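Local coordinates for sensor protein (Rhodopseudomonas palustris, PDB 2OOL) that senses light through a bound biliverdin and probably signals as a histidine kinase, this piece being its chromophore-binding PAS-GAF part, at residues Pro32-Gly37 with Pro254-Phe259; Ser192-Ala197 with Asp209-Ser214; Asn228-Ile233 with Met282-Val287. All coordinates share one frame; numbering follows the deposited sequence. Where two conformers were deposited one is given.

The three contacts run across the chromophore-binding part from the PAS-GAF junction to the far edge of the GAF sheet. Interaction 1 ties the PAS-domain loop before strand 38-39 to a GAF-domain loop; interactions 2 and 3 pair the two outermost strands of the six-stranded GAF sheet, 211-212 and 230-233, with their neighbours. Centres of 1 and 3 are about 17 Å apart, as are those of 2 and 3. Along the chain, interaction 2 is nested inside the loop closed by 1 and precedes 3, whose segments alternate with those of 1. The PAS-GAF crossing and both edges of the GAF sheet thus each contribute residues to the biliverdin pocket.

Interaction 1 (Pro32-Gly37 with Pro254-Phe259); sequences PIHIPG and PIDLSF. With LBV (3-[2-[(Z)-[3-(2-carboxyethyl)-5-[(Z)-(4-ethenyl-3-methyl-5-oxidanylidene-pyrrol-2-ylidene)methyl]-4-methyl-pyrrol-1-ium -2-ylidene]methyl]-5-[(Z)-[(3E)-3-ethylidene-4-methyl-5-oxidanylidene-pyrrolidin-2-ylidene]methyl]-4-methyl-1H-pyrrol-3- yl]propanoic acid), chain C.
In the knot characteristic of bacteriophytochromes, where the segment before strand 38-39 meets a GAF loop, H34 and I35 lie against P254-S258. One backbone bond crosses between them: L257 N donates to H34 O at 2.8 Å. It is flanked by side chains from both segments. The backbone path sets H34 CB 3.5 Å from S258 OG, while the first torsion (CG between N and the carbonyl carbon, chi1 59°) turns the CD2 side of the ring to D256. D256 OD2 lies near the plane of that ring, with ring and carboxylate planes 64° apart; H34 NE2 and D256 OD2 are 5.0 Å apart and make no salt bridge. D256 OD1 is held twice: the 2.8 Å bond from S258 N closes an Asx turn that helps to hold the bend of the GAF loop, and S258 OG adds a second bond on the syn side, while OD2 takes a weak bond from H125. An alanine here would probably leave S258 N and OG without their acceptor and the loop freer to unbend beside H34. The GAF loop reaches into PAS territory at this point: strand 241-244 just before it joins the PAS sheet, and I255 and L257 pack on strands 44-48 and 128-134. Apolar contacts complete the crossing, with I35 CD1 3.8 Å from P254 CG and P36 CD 4.0 Å from L257 CD1. A water joins I255 O to G37 N, weakly at the latter. A type I turn from P32 to I35 swings I33 to the biliverdin side, where I33 CD1 lies 3.8 Å from LBV O2B of the ring B propionate, and R263 bonds both I33 O and the chromophore.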
# COMPACT_ATOMS: atom_id res chain seq x y z
N PRO A 32 32.16 -8.58 -15.40
CA PRO A 32 31.03 -7.92 -16.09
C PRO A 32 29.64 -8.49 -15.77
O PRO A 32 29.00 -9.14 -16.62
CB PRO A 32 31.40 -8.10 -17.53
CG PRO A 32 32.18 -9.36 -17.57
CD PRO A 32 32.94 -9.42 -16.33
N ILE A 33 29.16 -8.20 -14.56
CA ILE A 33 27.93 -8.77 -14.05
C ILE A 33 26.65 -8.48 -14.89
O ILE A 33 25.64 -9.16 -14.74
CB ILE A 33 27.74 -8.44 -12.57
CG1 ILE A 33 27.62 -6.92 -12.29
CG2 ILE A 33 28.94 -8.99 -11.72
CD1 ILE A 33 26.91 -6.58 -10.89
N HIS A 34 26.70 -7.49 -15.76
CA HIS A 34 25.53 -7.05 -16.49
C HIS A 34 25.24 -7.88 -17.75
O HIS A 34 24.12 -7.82 -18.25
CB HIS A 34 25.66 -5.58 -16.87
CG HIS A 34 26.85 -5.27 -17.71
ND1 HIS A 34 28.14 -5.44 -17.26
CD2 HIS A 34 26.96 -4.79 -18.97
CE1 HIS A 34 29.00 -5.10 -18.22
NE2 HIS A 34 28.30 -4.69 -19.26
N ILE A 35 26.25 -8.60 -18.24
CA ILE A 35 26.12 -9.43 -19.43
C ILE A 35 26.51 -10.90 -19.14
O ILE A 35 27.42 -11.44 -19.71
CB ILE A 35 26.95 -8.88 -20.64
CG1 ILE A 35 28.42 -8.54 -20.25
CG2 ILE A 35 26.28 -7.64 -21.23
CD1 ILE A 35 29.36 -8.12 -21.51
N PRO A 36 25.77 -11.55 -18.25
CA PRO A 36 26.11 -12.95 -17.96
C PRO A 36 25.62 -13.95 -18.98
O PRO A 36 26.03 -15.09 -18.94
CB PRO A 36 25.40 -13.19 -16.63
CG PRO A 36 24.18 -12.40 -16.74
CD PRO A 36 24.66 -11.09 -17.42
N GLY A 37 24.77 -13.55 -19.91
CA GLY A 37 24.31 -14.48 -20.98
C GLY A 37 23.36 -15.54 -20.42
O GLY A 37 23.12 -16.54 -21.04
N PRO A 254 26.35 -8.96 -26.76
CA PRO A 254 25.58 -9.71 -25.77
C PRO A 254 24.39 -8.92 -25.27
O PRO A 254 24.39 -7.72 -25.39
CB PRO A 254 26.56 -9.87 -24.60
CG PRO A 254 27.66 -8.87 -24.85
CD PRO A 254 27.69 -8.57 -26.28
N ILE A 255 23.40 -9.57 -24.68
CA ILE A 255 22.26 -8.85 -24.17
C ILE A 255 22.59 -8.29 -22.77
O ILE A 255 22.94 -9.03 -21.86
CB ILE A 255 20.96 -9.77 -24.17
CG1 ILE A 255 20.58 -10.10 -25.62
CG2 ILE A 255 19.82 -9.04 -23.51
CD1 ILE A 255 19.57 -11.25 -25.80
N ASP A 256 22.45 -6.98 -22.66
CA ASP A 256 22.65 -6.24 -21.45
C ASP A 256 21.46 -6.48 -20.52
O ASP A 256 20.36 -5.98 -20.76
CB ASP A 256 22.81 -4.74 -21.78
CG ASP A 256 23.19 -3.92 -20.58
OD1 ASP A 256 22.91 -4.32 -19.43
OD2 ASP A 256 23.84 -2.88 -20.78
N LEU A 257 21.69 -7.25 -19.47
CA LEU A 257 20.64 -7.58 -18.52
C LEU A 257 20.62 -6.64 -17.33
O LEU A 257 19.96 -6.91 -16.32
CB LEU A 257 20.79 -9.03 -18.13
CG LEU A 257 20.64 -10.01 -19.31
CD1 LEU A 257 20.98 -11.40 -18.90
CD2 LEU A 257 19.22 -9.98 -19.79
N SER A 258 21.28 -5.49 -17.43
CA SER A 258 21.27 -4.54 -16.30
C SER A 258 19.91 -4.36 -15.62
O SER A 258 19.83 -4.36 -14.37
CB SER A 258 21.77 -3.17 -16.74
OG SER A 258 23.12 -3.19 -17.13
N PHE A 259 18.85 -4.17 -16.41
CA PHE A 259 17.50 -3.89 -15.90
C PHE A 259 16.57 -5.12 -15.87
O PHE A 259 15.37 -5.00 -15.65
CB PHE A 259 16.89 -2.72 -16.63
CG PHE A 259 17.58 -1.44 -16.33
CD1 PHE A 259 17.29 -0.76 -15.15
CD2 PHE A 259 18.60 -0.98 -17.13
CE1 PHE A 259 17.96 0.40 -14.83
CE2 PHE A 259 19.28 0.20 -16.82
CZ PHE A 259 18.97 0.88 -15.65
C1A LBV C . 32.79 -10.88 -2.12
C1B LBV C . 30.06 -9.51 -5.35
O1B LBV C . 25.56 -10.10 -9.96
C1C LBV C . 26.32 -8.34 -3.06
O1C LBV C . 21.24 -8.74 -2.06
C1D LBV C . 26.30 -8.36 1.68
C2A LBV C . 34.11 -10.87 -2.86
C2B LBV C . 29.46 -9.27 -6.59
O2B LBV C . 24.39 -8.61 -8.84
C2C LBV C . 25.05 -7.94 -2.61
O2C LBV C . 22.47 -10.58 -2.02
C2D LBV C . 26.89 -7.92 2.88
C3A LBV C . 33.58 -10.39 -4.22
C3B LBV C . 28.14 -8.90 -6.37
C3C LBV C . 25.11 -7.85 -1.23
C3D LBV C . 25.96 -8.13 3.87
C4A LBV C . 32.18 -10.20 -4.15
C4B LBV C . 27.95 -8.86 -4.96
C4C LBV C . 26.41 -8.22 -0.83
C4D LBV C . 24.84 -8.70 3.27
CAA LBV C . 34.35 -10.16 -5.39
CAB LBV C . 27.11 -8.59 -7.47
CAC LBV C . 23.75 -7.63 -3.40
CAD LBV C . 26.17 -7.86 5.20
CBA LBV C . 35.91 -10.27 -5.56
CBB LBV C . 26.15 -9.74 -7.70
CBC LBV C . 22.96 -8.94 -3.70
CBD LBV C . 25.21 -8.07 6.19
CGB LBV C . 25.28 -9.44 -8.94
CGC LBV C . 22.14 -9.48 -2.49
CHB LBV C . 31.43 -9.80 -5.28
CHC LBV C . 26.67 -8.52 -4.41
CHD LBV C . 26.94 -8.28 0.46
CMA LBV C . 34.66 -12.30 -2.92
CMB LBV C . 30.13 -9.43 -7.98
CMC LBV C . 23.90 -7.40 -0.38
CMD LBV C . 28.29 -7.29 3.10
N_A LBV C . 31.77 -10.49 -2.91
O_A LBV C . 32.66 -11.21 -0.95
N_B LBV C . 29.12 -9.23 -4.43
N_C LBV C . 27.07 -8.51 -1.95
N_D LBV C . 25.10 -8.83 1.96
O_D LBV C . 23.77 -9.06 3.80
O HOH W 1 24.24 -11.15 -21.58

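Interaction 2 (Ser192-Ala197 with Asp209-Ser214); sequences SGQVIA and DFHFPS. With LBV (3-[2-[(Z)-[3-(2-carboxyethyl)-5-[(Z)-(4-ethenyl-3-methyl-5-oxidanylidene-pyrrol-2-ylidene)methyl]-4-methyl-pyrrol-1-ium -2-ylidene]methyl]-5-[(Z)-[(3E)-3-ethylidene-4-methyl-5-oxidanylidene-pyrrolidin-2-ylidene]methyl]-4-methyl-1H-pyrrol-3- yl]propanoic acid), chain C.
F210 O accepts from V195 N of the 192-197 side at 3.0 Å, with Q194 CA 3.1 Å from F210 O as a CA-H...O contact. The pairing runs on in both directions: D209 N donates to V195 O, and G193 and F212 form a hydrogen-bonded antiparallel pair with F212 N 2.8 Å from G193 O. This hairpin carries the outermost strand, 211-212, of the GAF sheet. On the Q194 and H211 face, the glutamine has CG anti to the backbone N (chi1 -170°), and its extended chain carries the amide across to D209 O. Q194 NE2 makes a straight bond of 3.0 Å to D209 O, in the plane of the amide but well above the plane of the acceptor carbonyl. Q194 CG also sits over the face of the H211 ring as a CH-pi contact, somewhat doubtful because the histidine was modelled in two conformers. The F212 ring lies on the other side of the sheet. The biliverdin ring D vinyl carbon CAD stands 3.7 Å above the centre of its face, and V195 CG2 comes within 3.8 Å of LBV CBD. Y185 packs on both V195 and F212. V195 and F212 thus offer the vinyl and methyl groups of ring D apolar contacts, consistent with a ring that turns during photoconversion in phytochromes.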
# COMPACT_ATOMS: atom_id res chain seq x y z
N SER A 192 33.33 0.60 2.78
CA SER A 192 32.97 -0.43 3.74
C SER A 192 31.59 -0.05 4.28
O SER A 192 31.02 0.99 3.95
CB SER A 192 33.98 -0.55 4.88
OG SER A 192 34.14 0.69 5.53
N GLY A 193 31.03 -0.93 5.09
CA GLY A 193 29.73 -0.64 5.68
C GLY A 193 29.50 -1.36 6.98
O GLY A 193 30.28 -2.25 7.36
N GLN A 194 28.43 -0.94 7.66
CA GLN A 194 28.01 -1.52 8.92
C GLN A 194 26.48 -1.75 8.92
O GLN A 194 25.73 -0.91 8.43
CB GLN A 194 28.34 -0.54 10.05
CG GLN A 194 28.19 -1.09 11.44
CD GLN A 194 28.46 -0.07 12.50
OE1 GLN A 194 28.42 1.12 12.24
NE2 GLN A 194 28.74 -0.53 13.70
N VAL A 195 26.03 -2.86 9.54
CA VAL A 195 24.61 -3.10 9.83
C VAL A 195 24.20 -2.17 10.97
O VAL A 195 24.64 -2.33 12.11
CB VAL A 195 24.38 -4.57 10.21
CG1 VAL A 195 22.90 -4.81 10.62
CG2 VAL A 195 24.81 -5.54 9.00
N ILE A 196 23.38 -1.19 10.66
CA ILE A 196 22.96 -0.23 11.68
C ILE A 196 21.58 -0.53 12.26
O ILE A 196 21.20 0.04 13.30
CB ILE A 196 23.05 1.20 11.15
CG1 ILE A 196 22.20 1.37 9.87
CG2 ILE A 196 24.51 1.53 10.82
CD1 ILE A 196 21.96 2.81 9.47
N ALA A 197 20.82 -1.42 11.64
CA ALA A 197 19.53 -1.85 12.19
C ALA A 197 19.25 -3.23 11.65
O ALA A 197 19.84 -3.64 10.65
CB ALA A 197 18.39 -0.89 11.81
N ASP A 209 25.33 -4.23 14.11
CA ASP A 209 26.54 -3.50 14.43
C ASP A 209 27.80 -4.06 13.74
O ASP A 209 28.86 -3.49 13.89
CB ASP A 209 26.77 -3.40 15.96
CG ASP A 209 25.71 -2.56 16.68
OD1 ASP A 209 25.02 -1.74 16.03
OD2 ASP A 209 25.56 -2.71 17.92
N PHE A 210 27.68 -5.16 12.98
CA PHE A 210 28.84 -5.75 12.30
C PHE A 210 29.34 -4.88 11.14
O PHE A 210 28.57 -4.16 10.53
CB PHE A 210 28.50 -7.14 11.74
CG PHE A 210 28.58 -8.24 12.74
CD1 PHE A 210 29.31 -9.39 12.46
CD2 PHE A 210 27.92 -8.16 13.96
CE1 PHE A 210 29.40 -10.42 13.39
CE2 PHE A 210 28.01 -9.18 14.89
CZ PHE A 210 28.75 -10.31 14.61
N HIS A 211 30.64 -4.95 10.86
CA HIS A 211 31.29 -4.18 9.80
C HIS A 211 31.78 -5.14 8.73
O HIS A 211 32.22 -6.26 9.02
CB HIS A 211 32.49 -3.39 10.34
CG HIS A 211 32.13 -2.18 11.15
ND1 HIS A 211 32.02 -0.92 10.60
CD2 HIS A 211 31.89 -2.04 12.47
CE1 HIS A 211 31.70 -0.06 11.55
NE2 HIS A 211 31.62 -0.71 12.69
N PHE A 212 31.71 -4.70 7.48
CA PHE A 212 32.04 -5.55 6.34
C PHE A 212 32.93 -4.76 5.40
O PHE A 212 32.73 -3.55 5.26
CB PHE A 212 30.74 -6.02 5.63
CG PHE A 212 30.01 -7.07 6.38
CD1 PHE A 212 29.16 -6.73 7.44
CD2 PHE A 212 30.21 -8.42 6.11
CE1 PHE A 212 28.51 -7.70 8.20
CE2 PHE A 212 29.57 -9.40 6.86
CZ PHE A 212 28.71 -9.03 7.92
N PRO A 213 33.94 -5.42 4.79
CA PRO A 213 34.84 -4.76 3.84
C PRO A 213 34.20 -4.30 2.53
O PRO A 213 33.25 -4.90 2.05
CB PRO A 213 35.92 -5.82 3.57
CG PRO A 213 35.31 -7.12 3.96
CD PRO A 213 34.32 -6.82 5.05
N SER A 214 34.73 -3.23 1.96
CA SER A 214 34.21 -2.68 0.71
C SER A 214 34.11 -3.67 -0.46
O SER A 214 33.22 -3.57 -1.29
CB SER A 214 35.10 -1.56 0.26
OG SER A 214 36.38 -2.10 -0.03
C1A LBV C . 32.79 -10.88 -2.12
C1B LBV C . 30.06 -9.51 -5.35
O1B LBV C . 25.56 -10.10 -9.96
C1C LBV C . 26.32 -8.34 -3.06
O1C LBV C . 21.24 -8.74 -2.06
C1D LBV C . 26.30 -8.36 1.68
C2A LBV C . 34.11 -10.87 -2.86
C2B LBV C . 29.46 -9.27 -6.59
O2B LBV C . 24.39 -8.61 -8.84
C2C LBV C . 25.05 -7.94 -2.61
O2C LBV C . 22.47 -10.58 -2.02
C2D LBV C . 26.89 -7.92 2.88
C3A LBV C . 33.58 -10.39 -4.22
C3B LBV C . 28.14 -8.90 -6.37
C3C LBV C . 25.11 -7.85 -1.23
C3D LBV C . 25.96 -8.13 3.87
C4A LBV C . 32.18 -10.20 -4.15
C4B LBV C . 27.95 -8.86 -4.96
C4C LBV C . 26.41 -8.22 -0.83
C4D LBV C . 24.84 -8.70 3.27
CAA LBV C . 34.35 -10.16 -5.39
CAB LBV C . 27.11 -8.59 -7.47
CAC LBV C . 23.75 -7.63 -3.40
CAD LBV C . 26.17 -7.86 5.20
CBA LBV C . 35.91 -10.27 -5.56
CBB LBV C . 26.15 -9.74 -7.70
CBC LBV C . 22.96 -8.94 -3.70
CBD LBV C . 25.21 -8.07 6.19
CGB LBV C . 25.28 -9.44 -8.94
CGC LBV C . 22.14 -9.48 -2.49
CHB LBV C . 31.43 -9.80 -5.28
CHC LBV C . 26.67 -8.52 -4.41
CHD LBV C . 26.94 -8.28 0.46
CMA LBV C . 34.66 -12.30 -2.92
CMB LBV C . 30.13 -9.43 -7.98
CMC LBV C . 23.90 -7.40 -0.38
CMD LBV C . 28.29 -7.29 3.10
N_A LBV C . 31.77 -10.49 -2.91
O_A LBV C . 32.66 -11.21 -0.95
N_B LBV C . 29.12 -9.23 -4.43
N_C LBV C . 27.07 -8.51 -1.95
N_D LBV C . 25.10 -8.83 1.96
O_D LBV C . 23.77 -9.06 3.80

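Interaction 3 (Asn228-Ile233 with Met282-Val287); sequences NPVRII and MSISIV. With LBV (3-[2-[(Z)-[3-(2-carboxyethyl)-5-[(Z)-(4-ethenyl-3-methyl-5-oxidanylidene-pyrrol-2-ylidene)methyl]-4-methyl-pyrrol-1-ium -2-ylidene]methyl]-5-[(Z)-[(3E)-3-ethylidene-4-methyl-5-oxidanylidene-pyrrolidin-2-ylidene]methyl]-4-methyl-1H-pyrrol-3- yl]propanoic acid), chain C.
R231 leaves its strand with CG between the backbone N and the carbonyl carbon (chi1 64°) and then bends at chi2 and chi3, which lays the guanidinium alongside S283 and S285 of the next strand. R231 NH2 donates to S283 OG at 3.0 Å, close to the guanidinium plane. R231 NH1 serves two acceptors, S285 OG at 3.0 Å, somewhat tilted from that plane, and N228 O of its own segment at 2.9 Å, within the plane and on a carbonyl lone pair. These bonds from two nitrogens fix the rotation of the group, and Y225 adds a cation-pi contact as well as a backbone oxygen for S285 OG. Strand 230-233 is the outermost at this end of the GAF sheet and runs antiparallel to 282-287, with 171° between their directions. R231 and S283 form a hydrogen-bonded pair, with S283 N 3.0 Å from R231 O, and S285 N extends the ladder to P229 O at 2.7 Å. V230, I232, M282 and I284 occupy the opposite face. V230 CG1 lies 4.3 Å from I284 CG1, I232 CG1 lies 4.2 Å from M282 CB, and the layer continues into helix 308-332 through I232 on R311 and I284 on A318. On the R231 side the contact opens to the chromophore. S283 OG, likewise set between backbone N and carbonyl carbon, donates to LBV O1C of the ring C propionate, though the modelled bond is so short that its exact length is doubtful. If that bond is taken at face value, R231 would act as a second-shell group that probably orients the serine, and its charge would probably help to stabilise an ionised propionate.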
# COMPACT_ATOMS: atom_id res chain seq x y z
N ASN A 228 19.65 0.48 -10.69
CA ASN A 228 18.63 -0.56 -10.62
C ASN A 228 18.48 -0.97 -9.16
O ASN A 228 19.25 -1.78 -8.67
CB ASN A 228 19.01 -1.78 -11.46
CG ASN A 228 17.92 -2.87 -11.41
OD1 ASN A 228 17.02 -2.76 -10.61
ND2 ASN A 228 18.04 -3.90 -12.20
N PRO A 229 17.52 -0.35 -8.43
CA PRO A 229 17.47 -0.43 -6.97
C PRO A 229 16.89 -1.65 -6.26
O PRO A 229 16.90 -1.64 -5.00
CB PRO A 229 16.64 0.80 -6.57
CG PRO A 229 15.72 1.05 -7.75
CD PRO A 229 16.46 0.53 -8.98
N VAL A 230 16.41 -2.66 -6.99
CA VAL A 230 15.84 -3.88 -6.38
C VAL A 230 16.36 -5.13 -7.07
O VAL A 230 16.51 -5.12 -8.24
CB VAL A 230 14.31 -3.87 -6.44
CG1 VAL A 230 13.71 -5.05 -5.58
CG2 VAL A 230 13.74 -2.50 -5.94
N ARG A 231 16.74 -6.16 -6.32
CA ARG A 231 17.19 -7.45 -6.87
C ARG A 231 16.81 -8.59 -5.93
O ARG A 231 16.78 -8.41 -4.72
CB ARG A 231 18.71 -7.44 -7.05
CG ARG A 231 19.47 -7.32 -5.74
CD ARG A 231 20.69 -6.41 -5.84
NE ARG A 231 20.30 -5.09 -6.30
CZ ARG A 231 20.15 -4.04 -5.51
NH1 ARG A 231 19.82 -2.89 -6.05
NH2 ARG A 231 20.31 -4.11 -4.20
N ILE A 232 16.55 -9.76 -6.48
CA ILE A 232 16.23 -10.92 -5.72
C ILE A 232 16.91 -12.15 -6.27
O ILE A 232 17.03 -12.33 -7.49
CB ILE A 232 14.68 -11.16 -5.54
CG1 ILE A 232 14.41 -12.41 -4.68
CG2 ILE A 232 13.95 -11.31 -6.88
CD1 ILE A 232 12.94 -12.51 -4.15
N ILE A 233 17.35 -13.01 -5.34
CA ILE A 233 17.94 -14.30 -5.65
C ILE A 233 17.17 -15.28 -4.78
O ILE A 233 17.56 -15.55 -3.69
CB ILE A 233 19.49 -14.37 -5.31
CG1 ILE A 233 20.25 -13.13 -5.86
CG2 ILE A 233 20.12 -15.72 -5.82
CD1 ILE A 233 21.59 -12.83 -5.15
N MET A 282 17.48 -10.95 -0.94
CA MET A 282 16.86 -9.85 -1.66
C MET A 282 17.35 -8.53 -1.09
O MET A 282 17.37 -8.35 0.15
CB MET A 282 15.34 -9.88 -1.50
CG MET A 282 14.68 -8.62 -2.13
SD MET A 282 12.88 -8.66 -2.09
CE MET A 282 12.56 -8.71 -0.38
N SER A 283 17.66 -7.59 -1.95
CA SER A 283 18.09 -6.29 -1.46
C SER A 283 17.52 -5.13 -2.27
O SER A 283 17.14 -5.29 -3.41
CB SER A 283 19.63 -6.24 -1.33
OG SER A 283 20.30 -6.60 -2.53
N ILE A 284 17.39 -3.99 -1.58
CA ILE A 284 16.83 -2.76 -2.09
C ILE A 284 17.82 -1.66 -1.73
O ILE A 284 18.23 -1.50 -0.56
CB ILE A 284 15.46 -2.43 -1.44
CG1 ILE A 284 14.42 -3.57 -1.62
CG2 ILE A 284 14.93 -1.13 -1.95
CD1 ILE A 284 14.33 -4.45 -0.43
N SER A 285 18.20 -0.88 -2.72
CA SER A 285 19.13 0.26 -2.57
C SER A 285 18.53 1.44 -1.81
O SER A 285 17.34 1.71 -1.90
CB SER A 285 19.59 0.73 -3.99
OG SER A 285 20.32 -0.33 -4.61
N ILE A 286 19.36 2.15 -1.06
CA ILE A 286 18.96 3.47 -0.54
C ILE A 286 19.86 4.48 -1.21
O ILE A 286 21.07 4.39 -1.10
CB ILE A 286 19.09 3.58 1.00
CG1 ILE A 286 18.25 2.49 1.68
CG2 ILE A 286 18.75 5.03 1.48
CD1 ILE A 286 18.57 2.31 3.18
N VAL A 287 19.25 5.40 -1.94
CA VAL A 287 19.97 6.31 -2.83
C VAL A 287 19.70 7.76 -2.48
O VAL A 287 18.57 8.26 -2.59
CB VAL A 287 19.56 6.06 -4.32
CG1 VAL A 287 20.17 7.10 -5.29
CG2 VAL A 287 19.95 4.63 -4.77
C1A LBV C . 32.79 -10.88 -2.12
C1B LBV C . 30.06 -9.51 -5.35
O1B LBV C . 25.56 -10.10 -9.96
C1C LBV C . 26.32 -8.34 -3.06
O1C LBV C . 21.24 -8.74 -2.06
C1D LBV C . 26.30 -8.36 1.68
C2A LBV C . 34.11 -10.87 -2.86
C2B LBV C . 29.46 -9.27 -6.59
O2B LBV C . 24.39 -8.61 -8.84
C2C LBV C . 25.05 -7.94 -2.61
O2C LBV C . 22.47 -10.58 -2.02
C2D LBV C . 26.89 -7.92 2.88
C3A LBV C . 33.58 -10.39 -4.22
C3B LBV C . 28.14 -8.90 -6.37
C3C LBV C . 25.11 -7.85 -1.23
C3D LBV C . 25.96 -8.13 3.87
C4A LBV C . 32.18 -10.20 -4.15
C4B LBV C . 27.95 -8.86 -4.96
C4C LBV C . 26.41 -8.22 -0.83
C4D LBV C . 24.84 -8.70 3.27
CAA LBV C . 34.35 -10.16 -5.39
CAB LBV C . 27.11 -8.59 -7.47
CAC LBV C . 23.75 -7.63 -3.40
CAD LBV C . 26.17 -7.86 5.20
CBA LBV C . 35.91 -10.27 -5.56
CBB LBV C . 26.15 -9.74 -7.70
CBC LBV C . 22.96 -8.94 -3.70
CBD LBV C . 25.21 -8.07 6.19
CGB LBV C . 25.28 -9.44 -8.94
CGC LBV C . 22.14 -9.48 -2.49
CHB LBV C . 31.43 -9.80 -5.28
CHC LBV C . 26.67 -8.52 -4.41
CHD LBV C . 26.94 -8.28 0.46
CMA LBV C . 34.66 -12.30 -2.92
CMB LBV C . 30.13 -9.43 -7.98
CMC LBV C . 23.90 -7.40 -0.38
CMD LBV C . 28.29 -7.29 3.10
N_A LBV C . 31.77 -10.49 -2.91
O_A LBV C . 32.66 -11.21 -0.95
N_B LBV C . 29.12 -9.23 -4.43
N_C LBV C . 27.07 -8.51 -1.95
N_D LBV C . 25.10 -8.83 1.96
O_D LBV C . 23.77 -9.06 3.80